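Local coordinates for esterase (PDB 3DOH) that hydrolyses carboxylic ester bonds as a thermostable alpha/beta-hydrolase that also carries an immunoglobulin-like domain, at the interface of chains A and B. Numbering follows the deposited sequence. Chains: chain A/B, esterase.

The interface of chains A and B. Residues chain A 328, 331-332, 335, 343; chain B 207, 210-211.
The ring of A:Tyr343 meets chain B along its CD2-CE2 edge. CG2 of A:Val331, from within chain A, lies over one face, toward its CG-CD1 side, 3.8 Å from CD1. Toward that same face, B:Val210 CG1 sits beyond the edge, 3.9 Å from CD2. The carbonyl O of B:Arg207 also lies beyond the edge, slightly toward the other face, 3.8 Å from CD2. CG of A:Tyr343 is anti to the backbone N (chi1 -173°), which turns the CD2-CE2 edge toward B:Val210 and B:Arg207. CB of A:Tyr343 is 3.8 Å from CG1 of B:Val211. An alanine here would keep CB but would probably weaken the packing on B:Val210 and B:Arg207, without the ring edge.

B:Val210 loses the most surface to the partner in this patch. Its two methyls part: CG1 points to the tyrosine and A:Val331, while CG2 lies against helix 325-336. There CG2 is 3.3 Å from CB of A:Lys332 and touches the carbonyl O of A:Arg328. CG1 of A:Val331, anti to its backbone N (chi1 174°), meets CG1 of B:Val211 obliquely. CB of A:Ala335 faces the carbonyl O of B:Val210 at 3.7 Å.

No direct polar bond crosses within this patch. Water 1 bridges the carbonyl oxygens of A:Tyr343 and B:Arg207; water 2 bridges those of A:Lys332 and B:Val210. The NH2 atoms of A:Arg328 and B:Arg207 are 5.2 Å apart, so their like charges may repel slightly.

This small, mostly apolar patch docks the end of helix 206-209 and the following loop of chain B on a helix and strand of chain A. It joins two copies in the deposited six-chain assembly; the structure alone does not show that it forms in solution.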
loop_
_atom_site.group_PDB
_atom_site.type_symbol
_atom_site.label_atom_id
_atom_site.label_comp_id
_atom_site.label_asym_id
_atom_site.label_seq_id
_atom_site.Cartn_x
_atom_site.Cartn_y
_atom_site.Cartn_z
ATOM N N ARG A 328 37.665 -3.806 -20.959
ATOM C CA ARG A 328 37.542 -4.442 -22.285
ATOM C C ARG A 328 38.813 -4.426 -23.094
ATOM O O ARG A 328 39.150 -5.446 -23.725
ATOM C CB ARG A 328 36.427 -3.844 -23.137
ATOM C CG ARG A 328 35.082 -4.175 -22.649
ATOM C CD ARG A 328 34.150 -3.298 -23.289
ATOM N NE ARG A 328 32.803 -3.474 -22.801
ATOM C CZ ARG A 328 31.741 -2.903 -23.351
ATOM N NH1 ARG A 328 31.882 -2.150 -24.436
ATOM N NH2 ARG A 328 30.541 -3.081 -22.811
ATOM N N VAL A 331 41.346 -6.942 -21.557
ATOM C CA VAL A 331 40.848 -8.310 -21.746
ATOM C C VAL A 331 40.986 -8.757 -23.204
ATOM O O VAL A 331 41.480 -9.873 -23.468
ATOM C CB VAL A 331 39.399 -8.473 -21.285
ATOM C CG1 VAL A 331 38.929 -9.809 -21.637
ATOM C CG2 VAL A 331 39.307 -8.274 -19.816
ATOM N N LYS A 332 40.566 -7.901 -24.146
ATOM C CA LYS A 332 40.675 -8.207 -25.585
ATOM C C LYS A 332 42.071 -8.662 -25.944
ATOM O O LYS A 332 42.241 -9.735 -26.541
ATOM C CB LYS A 332 40.310 -7.010 -26.454
ATOM C CG LYS A 332 39.909 -7.336 -27.898
ATOM C CD LYS A 332 39.479 -6.028 -28.625
ATOM C CE LYS A 332 38.890 -6.228 -30.039
ATOM N NZ LYS A 332 39.655 -7.186 -30.870
ATOM N N ALA A 335 43.299 -11.891 -24.243
ATOM C CA ALA A 335 42.684 -13.001 -24.935
ATOM C C ALA A 335 43.387 -13.370 -26.254
ATOM O O ALA A 335 43.626 -14.550 -26.511
ATOM C CB ALA A 335 41.218 -12.699 -25.169
ATOM N N TYR A 343 36.543 -12.798 -17.657
ATOM C CA TYR A 343 35.895 -11.514 -17.722
ATOM C C TYR A 343 34.406 -11.677 -17.588
ATOM O O TYR A 343 33.748 -12.286 -18.447
ATOM C CB TYR A 343 36.199 -10.798 -19.043
ATOM C CG TYR A 343 35.695 -9.388 -19.088
ATOM C CD1 TYR A 343 35.991 -8.474 -18.060
ATOM C CD2 TYR A 343 34.945 -8.954 -20.156
ATOM C CE1 TYR A 343 35.504 -7.169 -18.105
ATOM C CE2 TYR A 343 34.474 -7.661 -20.232
ATOM C CZ TYR A 343 34.740 -6.760 -19.226
ATOM O OH TYR A 343 34.225 -5.451 -19.342
ATOM N N ARG B 207 30.830 -7.742 -24.068
ATOM C CA ARG B 207 31.318 -8.594 -22.935
ATOM C C ARG B 207 31.819 -9.979 -23.373
ATOM O O ARG B 207 32.762 -10.525 -22.779
ATOM C CB ARG B 207 30.272 -8.731 -21.809
ATOM C CG ARG B 207 28.940 -9.385 -22.239
ATOM C CD ARG B 207 27.929 -9.463 -21.098
ATOM N NE ARG B 207 27.932 -8.189 -20.410
ATOM C CZ ARG B 207 27.117 -7.187 -20.728
ATOM N NH1 ARG B 207 26.222 -7.367 -21.708
ATOM N NH2 ARG B 207 27.182 -6.021 -20.065
ATOM N N VAL B 210 34.881 -9.771 -26.781
ATOM C CA VAL B 210 36.213 -9.401 -26.362
ATOM C C VAL B 210 36.968 -10.588 -25.760
ATOM O O VAL B 210 38.211 -10.591 -25.718
ATOM C CB VAL B 210 36.089 -8.255 -25.346
ATOM C CG1 VAL B 210 36.082 -8.792 -23.877
ATOM C CG2 VAL B 210 37.136 -7.256 -25.586
ATOM N N VAL B 211 36.238 -11.615 -25.307
ATOM C CA VAL B 211 36.905 -12.875 -24.906
ATOM C C VAL B 211 36.763 -14.029 -25.904
ATOM O O VAL B 211 37.593 -14.929 -25.923
ATOM C CB VAL B 211 36.599 -13.310 -23.426
ATOM C CG1 VAL B 211 36.962 -12.193 -22.492
ATOM C CG2 VAL B 211 35.160 -13.619 -23.241
HETATM O O HOH W 1 32.207 -11.942 -20.388
HETATM O O HOH W 2 39.971 -11.327 -27.702
#